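PDB 2PJZ: ABC transporter ATP-binding protein from Sulfolobus tokodaii, which probably binds ATP and hydrolyses it, as ATP-binding subunits of ABC transporters do, and may power cobalt uptake. Local coordinates for residues 106-111 with 139-144; 73-78 with 146-151. All coordinates share one frame; numbering follows the deposited sequence. Where two conformers were deposited one is given.

Contact 1: 106-111 with 139-144; sequences DLFLEM and TSLALA
The carbonyl oxygen of Ser140 receives the helical hydrogen bond of Ala144 N at 2.9 Å, and Met111 reaches across from the other helix to set its SD 3.6 Å from the same Ser140 O. Methionine suits this place because an unbranched, extended chain (chi3 172°) can slide past Ala144 and deliver CE to Leu143 CB at 3.7 Å, the two side chains crossing at about a right angle. Ser140 OG lies against Met111 CB; this hydroxyl bonds back to Leu136 O in its own helix, so a buried polar atom is satisfied. At the closest backbone approach Ala144 offers only a methyl, whose CB sits 3.8 Å from Phe108 CB and near the plane of the phenyl ring, at its edge. CG of Phe108 stands anti to the backbone N (chi1 178°), and the ring extends from there to bring CE1 within 3.7 Å of Leu141 CG. An alanine in place of Phe108 would probably open a gap beside Leu141 and Ser140, and leave Val90 and Val94 of helix 90-100 without the ring they pack on. Leu107 adds CD2, 3.9 Å from Ala144 O. The axes approach to 9.1 Å and run roughly antiparallel at 143°, a buried packing of two helices as in the helical subdomain of ABC ATPases, where helix 131-144 starts within an LSAGQ sequence resembling the family signature.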
ATOM      1  N   ASP A 106     -18.709  12.355 -11.258  1.00 22.45           N
ATOM      2  CA  ASP A 106     -19.666  11.288 -11.572  1.00 22.76           C
ATOM      3  C   ASP A 106     -19.092   9.918 -11.207  1.00 21.74           C
ATOM      4  O   ASP A 106     -19.790   9.071 -10.646  1.00 21.26           O
ATOM      5  CB  ASP A 106     -20.051  11.310 -13.063  1.00 23.52           C
ATOM      6  CG  ASP A 106     -21.173  12.326 -13.390  1.00 26.42           C
ATOM      7  OD1 ASP A 106     -21.633  13.072 -12.508  1.00 29.38           O
ATOM      8  OD2 ASP A 106     -21.593  12.367 -14.564  1.00 33.20           O
ATOM      9  N   LEU A 107     -17.818   9.697 -11.545  1.00 20.48           N
ATOM     10  CA  LEU A 107     -17.145   8.429 -11.225  1.00 19.34           C
ATOM     11  C   LEU A 107     -17.056   8.278  -9.715  1.00 19.09           C
ATOM     12  O   LEU A 107     -17.330   7.202  -9.198  1.00 18.95           O
ATOM     13  CB  LEU A 107     -15.731   8.338 -11.839  1.00 19.03           C
ATOM     14  CG  LEU A 107     -14.884   7.092 -11.532  1.00 19.44           C
ATOM     15  CD1 LEU A 107     -15.660   5.817 -11.843  1.00 18.79           C
ATOM     16  CD2 LEU A 107     -13.536   7.088 -12.290  1.00 18.72           C
ATOM     17  N   PHE A 108     -16.669   9.341  -9.019  1.00 18.97           N
ATOM     18  CA  PHE A 108     -16.660   9.301  -7.544  1.00 19.62           C
ATOM     19  C   PHE A 108     -18.035   8.906  -6.946  1.00 20.18           C
ATOM     20  O   PHE A 108     -18.119   8.102  -6.010  1.00 19.34           O
ATOM     21  CB  PHE A 108     -16.197  10.634  -6.962  1.00 19.18           C
ATOM     22  CG  PHE A 108     -16.201  10.676  -5.456  1.00 19.07           C
ATOM     23  CD1 PHE A 108     -15.195  10.035  -4.718  1.00 18.26           C
ATOM     24  CD2 PHE A 108     -17.214  11.356  -4.776  1.00 18.33           C
ATOM     25  CE1 PHE A 108     -15.214  10.050  -3.331  1.00 15.88           C
ATOM     26  CE2 PHE A 108     -17.237  11.392  -3.384  1.00 18.01           C
ATOM     27  CZ  PHE A 108     -16.238  10.738  -2.655  1.00 18.58           C
ATOM     28  N   LEU A 109     -19.094   9.518  -7.467  1.00 21.27           N
ATOM     29  CA  LEU A 109     -20.453   9.221  -6.996  1.00 22.61           C
ATOM     30  C   LEU A 109     -20.852   7.801  -7.310  1.00 23.41           C
ATOM     31  O   LEU A 109     -21.530   7.144  -6.506  1.00 24.21           O
ATOM     32  CB  LEU A 109     -21.456  10.235  -7.570  1.00 22.93           C
ATOM     33  CG  LEU A 109     -21.312  11.694  -7.112  1.00 23.57           C
ATOM     34  CD1 LEU A 109     -22.391  12.613  -7.721  1.00 26.39           C
ATOM     35  CD2 LEU A 109     -21.308  11.826  -5.585  1.00 24.21           C
ATOM     36  N   GLU A 110     -20.425   7.311  -8.472  1.00 23.89           N
ATOM     37  CA  GLU A 110     -20.639   5.917  -8.870  1.00 24.47           C
ATOM     38  C   GLU A 110     -19.996   4.926  -7.877  1.00 23.29           C
ATOM     39  O   GLU A 110     -20.619   3.934  -7.483  1.00 23.19           O
ATOM     40  CB  GLU A 110     -20.135   5.711 -10.306  1.00 24.35           C
ATOM     41  CG  GLU A 110     -19.948   4.272 -10.741  1.00 27.60           C
ATOM     42  CD  GLU A 110     -19.217   4.133 -12.074  1.00 28.21           C
ATOM     43  OE1 GLU A 110     -19.365   5.030 -12.934  1.00 32.23           O
ATOM     44  OE2 GLU A 110     -18.476   3.129 -12.249  1.00 31.52           O
ATOM     45  N   MET A 111     -18.756   5.206  -7.463  1.00 21.10           N
ATOM     46  CA  MET A 111     -18.077   4.417  -6.434  1.00 18.89           C
ATOM     47  C   MET A 111     -18.812   4.469  -5.093  1.00 20.34           C
ATOM     48  O   MET A 111     -19.020   3.443  -4.461  1.00 20.44           O
ATOM     49  CB  MET A 111     -16.623   4.932  -6.254  1.00 18.45           C
ATOM     50  CG  MET A 111     -15.733   4.797  -7.499  1.00 17.38           C
ATOM     51  SD  MET A 111     -14.074   5.573  -7.254  1.00 11.89           S
ATOM     52  CE  MET A 111     -13.305   4.985  -8.788  1.00 16.77           C
ATOM     53  N   THR A 139      -9.890   6.238  -0.540  1.00 13.11           N
ATOM     54  CA  THR A 139      -9.519   5.396  -1.687  1.00 13.12           C
ATOM     55  C   THR A 139     -10.331   5.792  -2.941  1.00 13.06           C
ATOM     56  O   THR A 139      -9.789   5.902  -4.051  1.00 12.53           O
ATOM     57  CB  THR A 139      -9.645   3.889  -1.355  1.00 13.16           C
ATOM     58  OG1 THR A 139      -8.746   3.561  -0.288  1.00 14.36           O
ATOM     59  CG2 THR A 139      -9.269   3.028  -2.572  1.00 12.66           C
ATOM     60  N   SER A 140     -11.619   6.053  -2.753  1.00 12.42           N
ATOM     61  CA  SER A 140     -12.478   6.469  -3.850  1.00 12.95           C
ATOM     62  C   SER A 140     -12.014   7.819  -4.421  1.00 12.69           C
ATOM     63  O   SER A 140     -11.928   7.983  -5.639  1.00 13.16           O
ATOM     64  CB  SER A 140     -13.948   6.519  -3.384  1.00 13.60           C
ATOM     65  OG  SER A 140     -14.395   5.224  -3.056  1.00 15.53           O
ATOM     66  N   LEU A 141     -11.693   8.774  -3.559  1.00 12.37           N
ATOM     67  CA  LEU A 141     -11.105  10.050  -4.028  1.00 13.14           C
ATOM     68  C   LEU A 141      -9.804   9.840  -4.849  1.00 13.08           C
ATOM     69  O   LEU A 141      -9.606  10.468  -5.908  1.00 12.89           O
ATOM     70  CB  LEU A 141     -10.813  10.966  -2.838  1.00 13.16           C
ATOM     71  CG  LEU A 141     -12.031  11.581  -2.125  1.00 12.42           C
ATOM     72  CD1 LEU A 141     -11.608  12.062  -0.752  1.00 13.09           C
ATOM     73  CD2 LEU A 141     -12.656  12.743  -2.932  1.00 14.68           C
ATOM     74  N   ALA A 142      -8.925   8.985  -4.339  1.00 12.52           N
ATOM     75  CA  ALA A 142      -7.670   8.689  -5.050  1.00 12.78           C
ATOM     76  C   ALA A 142      -7.959   8.123  -6.462  1.00 12.94           C
ATOM     77  O   ALA A 142      -7.328   8.526  -7.441  1.00 13.30           O
ATOM     78  CB  ALA A 142      -6.816   7.732  -4.249  1.00 11.32           C
ATOM     79  N   LEU A 143      -8.912   7.193  -6.554  1.00 12.34           N
ATOM     80  CA  LEU A 143      -9.158   6.481  -7.812  1.00 12.69           C
ATOM     81  C   LEU A 143     -10.009   7.237  -8.805  1.00 13.27           C
ATOM     82  O   LEU A 143      -9.917   6.981 -10.022  1.00 13.46           O
ATOM     83  CB  LEU A 143      -9.774   5.099  -7.562  1.00 12.47           C
ATOM     84  CG  LEU A 143      -8.946   4.131  -6.700  1.00 12.65           C
ATOM     85  CD1 LEU A 143      -9.759   2.907  -6.449  1.00 12.93           C
ATOM     86  CD2 LEU A 143      -7.603   3.745  -7.328  1.00 12.15           C
ATOM     87  N   ALA A 144     -10.854   8.140  -8.313  1.00 14.07           N
ATOM     88  CA  ALA A 144     -11.815   8.802  -9.210  1.00 15.15           C
ATOM     89  C   ALA A 144     -11.164   9.849 -10.109  1.00 14.21           C
ATOM     90  O   ALA A 144     -11.778  10.328 -11.054  1.00 14.07           O
ATOM     91  CB  ALA A 144     -12.969   9.391  -8.430  1.00 13.80           C
TER

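Contact 2: 73-78 with 146-151; sequences YIRYST and QPEIVG
Arg75 O accepts the amide of Ile149 at 3.1 Å, and Glu148 N makes a weak second bond to it. The alternation then continues, Ser77 N giving its hydrogen to Ile149 O at 3.1 Å and Gly151 N to Ser77 O at 3.0 Å. Beyond these, the Thr78 side chain extends the pairing: OG1, anti to the backbone N (chi1 -178°), donates to Gly151 O at 2.9 Å from 29° out of the carbonyl plane, and itself accepts from Leu80 N. Tyr76 and Ile149 share one face of the sheet and cross at about a right angle, with Ile149 CG2 in the plane of the phenol ring at its edge, 3.7 Å from Tyr76 CD1. The ring leads on to Gly151, where Tyr76 OH lies 3.8 Å from CA; a side chain there would collide with the hydroxyl, so glycine fits. Strand 76-78 is an outermost strand of the mixed sheet that in ABC ATPases forms the nucleotide-binding core, parallel to strand 149-153, whose sequence runs into an LDEP segment consistent with Walker B. On the face carrying Ser77 and Val150, Pro147 CB packs 3.6 Å from Ser77 OG, a hydroxyl whose hydrogen bond goes to Ala142 O; Gln146, with a positive phi, takes the chain out of the preceding helix. Toward solvent, Arg75 and Glu148 run side by side, Arg75 CD lying 4.0 Å from Glu148 CG, while a water bonds to Glu148 OE2 and sits near Arg75 NH1 at a doubtfully short distance. Further out, Ser51 OG holds the Tyr76 hydroxyl, and Lys101 NZ binds the carbonyl oxygens of Tyr73 and Tyr76.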
ATOM      1  N   TYR A  73       1.477  16.526  -8.770  1.00  9.53           N
ATOM      2  CA  TYR A  73       1.526  15.824 -10.049  1.00  9.20           C
ATOM      3  C   TYR A  73       0.129  15.267 -10.267  1.00  9.05           C
ATOM      4  O   TYR A  73      -0.317  14.421  -9.511  1.00  8.86           O
ATOM      5  CB  TYR A  73       2.561  14.696  -9.987  1.00  8.36           C
ATOM      6  CG  TYR A  73       2.737  13.869 -11.250  1.00  9.57           C
ATOM      7  CD1 TYR A  73       2.457  14.401 -12.547  1.00  9.77           C
ATOM      8  CD2 TYR A  73       3.217  12.566 -11.158  1.00  7.54           C
ATOM      9  CE1 TYR A  73       2.657  13.614 -13.716  1.00 10.21           C
ATOM     10  CE2 TYR A  73       3.469  11.790 -12.321  1.00  8.29           C
ATOM     11  CZ  TYR A  73       3.170  12.312 -13.576  1.00  9.35           C
ATOM     12  OH  TYR A  73       3.414  11.508 -14.655  1.00 10.52           O
ATOM     13  N   ILE A  74      -0.574  15.786 -11.279  1.00  9.99           N
ATOM     14  CA  ILE A  74      -1.993  15.431 -11.476  0.50  9.81           C
ATOM     15  C   ILE A  74      -2.240  13.961 -11.710  1.00 10.18           C
ATOM     16  O   ILE A  74      -3.325  13.458 -11.379  1.00 11.40           O
ATOM     17  CB  ILE A  74      -2.684  16.215 -12.618  0.50  9.78           C
ATOM     18  CG1 ILE A  74      -1.889  16.117 -13.927  0.50  9.52           C
ATOM     19  CG2 ILE A  74      -3.033  17.633 -12.154  0.50 11.56           C
ATOM     20  CD1 ILE A  74      -2.715  16.424 -15.163  0.50 16.65           C
ATOM     21  N   ARG A  75      -1.240  13.268 -12.258  1.00 10.06           N
ATOM     22  CA  ARG A  75      -1.354  11.836 -12.555  1.00 10.93           C
ATOM     23  C   ARG A  75      -1.079  10.872 -11.411  1.00  9.84           C
ATOM     24  O   ARG A  75      -1.205   9.653 -11.587  1.00 10.60           O
ATOM     25  CB  ARG A  75      -0.489  11.471 -13.761  1.00 10.66           C
ATOM     26  CG  ARG A  75      -0.919  12.325 -14.996  1.00 14.36           C
ATOM     27  CD  ARG A  75      -0.252  11.809 -16.235  1.00 20.62           C
ATOM     28  NE  ARG A  75      -0.109  12.825 -17.273  1.00 23.08           N
ATOM     29  CZ  ARG A  75      -0.866  12.903 -18.356  1.00 24.93           C
ATOM     30  NH1 ARG A  75      -1.846  12.029 -18.560  1.00 23.43           N
ATOM     31  NH2 ARG A  75      -0.624  13.869 -19.241  1.00 28.82           N
ATOM     32  N   TYR A  76      -0.673  11.408 -10.263  1.00 10.20           N
ATOM     33  CA  TYR A  76      -0.445  10.590  -9.058  1.00  8.65           C
ATOM     34  C   TYR A  76      -1.531  10.854  -8.031  1.00  9.22           C
ATOM     35  O   TYR A  76      -1.937  12.010  -7.834  1.00  9.35           O
ATOM     36  CB  TYR A  76       0.927  10.961  -8.453  1.00  8.65           C
ATOM     37  CG  TYR A  76       1.220  10.213  -7.165  1.00  9.76           C
ATOM     38  CD1 TYR A  76       1.741   8.931  -7.205  1.00  9.88           C
ATOM     39  CD2 TYR A  76       0.918  10.772  -5.914  1.00 10.95           C
ATOM     40  CE1 TYR A  76       1.995   8.212  -6.028  1.00  8.90           C
ATOM     41  CE2 TYR A  76       1.190  10.074  -4.727  1.00 10.26           C
ATOM     42  CZ  TYR A  76       1.720   8.786  -4.810  1.00 10.25           C
ATOM     43  OH  TYR A  76       2.000   8.079  -3.677  1.00  9.95           O
ATOM     44  N   SER A  77      -2.002   9.797  -7.366  1.00  9.28           N
ATOM     45  CA  SER A  77      -2.947   9.912  -6.271  1.00 10.19           C
ATOM     46  C   SER A  77      -2.523   9.044  -5.096  1.00  9.93           C
ATOM     47  O   SER A  77      -1.885   8.014  -5.278  1.00 10.89           O
ATOM     48  CB  SER A  77      -4.341   9.372  -6.691  1.00 11.04           C
ATOM     49  OG  SER A  77      -4.947  10.219  -7.594  1.00 16.65           O
ATOM     50  N   THR A  78      -2.924   9.449  -3.892  1.00 10.30           N
ATOM     51  CA  THR A  78      -2.790   8.604  -2.703  1.00 10.24           C
ATOM     52  C   THR A  78      -4.093   8.710  -1.898  1.00 10.10           C
ATOM     53  O   THR A  78      -4.830   9.702  -1.997  1.00 10.37           O
ATOM     54  CB  THR A  78      -1.538   8.992  -1.817  1.00  9.64           C
ATOM     55  OG1 THR A  78      -1.411   8.109  -0.678  1.00  7.63           O
ATOM     56  CG2 THR A  78      -1.666  10.452  -1.299  1.00  9.65           C
ATOM     57  N   GLN A 146      -8.704   8.838 -11.937  1.00 14.55           N
ATOM     58  CA  GLN A 146      -8.077   7.962 -12.911  1.00 14.63           C
ATOM     59  C   GLN A 146      -6.537   8.186 -12.960  1.00 13.40           C
ATOM     60  O   GLN A 146      -5.956   8.463 -14.028  1.00 12.09           O
ATOM     61  CB  GLN A 146      -8.715   8.155 -14.293  1.00 16.20           C
ATOM     62  CG  GLN A 146     -10.177   7.733 -14.278  1.00 20.56           C
ATOM     63  CD  GLN A 146     -10.725   7.388 -15.649  1.00 25.22           C
ATOM     64  OE1 GLN A 146     -11.511   8.152 -16.208  1.00 29.45           O
ATOM     65  NE2 GLN A 146     -10.331   6.240 -16.187  1.00 23.77           N
ATOM     66  N   PRO A 147      -5.874   8.029 -11.801  1.00 11.94           N
ATOM     67  CA  PRO A 147      -4.434   8.248 -11.729  1.00 10.86           C
ATOM     68  C   PRO A 147      -3.709   7.236 -12.580  1.00 10.50           C
ATOM     69  O   PRO A 147      -4.161   6.070 -12.725  1.00 11.61           O
ATOM     70  CB  PRO A 147      -4.107   7.962 -10.240  1.00 10.63           C
ATOM     71  CG  PRO A 147      -5.205   7.014  -9.782  1.00 10.56           C
ATOM     72  CD  PRO A 147      -6.431   7.520 -10.527  1.00 11.42           C
ATOM     73  N   GLU A 148      -2.591   7.649 -13.158  1.00  9.38           N
ATOM     74  CA  GLU A 148      -1.683   6.676 -13.740  1.00 10.15           C
ATOM     75  C   GLU A 148      -0.886   5.923 -12.662  1.00  8.98           C
ATOM     76  O   GLU A 148      -0.464   4.788 -12.869  1.00  9.06           O
ATOM     77  CB  GLU A 148      -0.693   7.368 -14.680  1.00 10.64           C
ATOM     78  CG  GLU A 148      -1.340   8.011 -15.918  1.00 14.13           C
ATOM     79  CD  GLU A 148      -2.118   7.056 -16.806  1.00 20.83           C
ATOM     80  OE1 GLU A 148      -1.915   5.806 -16.754  1.00 17.15           O
ATOM     81  OE2 GLU A 148      -2.952   7.588 -17.576  1.00 22.69           O
ATOM     82  N   ILE A 149      -0.664   6.579 -11.523  1.00  8.56           N
ATOM     83  CA  ILE A 149       0.222   6.033 -10.494  1.00  8.27           C
ATOM     84  C   ILE A 149      -0.480   6.279  -9.177  1.00  8.49           C
ATOM     85  O   ILE A 149      -0.880   7.383  -8.914  1.00  7.01           O
ATOM     86  CB  ILE A 149       1.614   6.762 -10.486  1.00  8.15           C
ATOM     87  CG1 ILE A 149       2.235   6.723 -11.902  1.00  7.22           C
ATOM     88  CG2 ILE A 149       2.564   6.110  -9.422  1.00  7.91           C
ATOM     89  CD1 ILE A 149       3.667   7.457 -11.999  1.00  8.30           C
ATOM     90  N   VAL A 150      -0.574   5.253  -8.331  1.00  9.37           N
ATOM     91  CA  VAL A 150      -1.301   5.419  -7.051  1.00 11.00           C
ATOM     92  C   VAL A 150      -0.484   4.809  -5.852  1.00 11.65           C
ATOM     93  O   VAL A 150       0.191   3.781  -5.987  1.00 12.67           O
ATOM     94  CB  VAL A 150      -2.761   4.827  -7.236  1.00 11.54           C
ATOM     95  CG1 VAL A 150      -2.694   3.274  -7.355  1.00 12.18           C
ATOM     96  CG2 VAL A 150      -3.734   5.303  -6.164  1.00 14.72           C
ATOM     97  N   GLY A 151      -0.551   5.448  -4.685  1.00 10.36           N
ATOM     98  CA  GLY A 151       0.026   4.896  -3.462  1.00 10.24           C
ATOM     99  C   GLY A 151      -1.138   4.655  -2.529  1.00 10.92           C
ATOM    100  O   GLY A 151      -1.780   5.595  -2.061  1.00 11.02           O
TER
HETATM  101  O   HOH W   1      -3.345  10.396 -17.334  1.00 25.63           O

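The two contacts have centres about 13 Å apart, on the same side of the chain's centre. Along the chain the order is 73-78, 106-111, 139-144, 146-151, so contact 1 is nested inside the loop that contact 2 closes. Helix 131-144 of contact 1 passes through a short turn into strand 149-153 of contact 2. At this junction Ala142 CB lies 3.6 Å from Thr78 O, and Leu107 CD2 is 4.0 Å from Gln146 CG. Helical packing and the parallel sheet therefore meet directly, joining the helical part of this ABC ATPase to the strands that, by family resemblance, carry the nucleotide site.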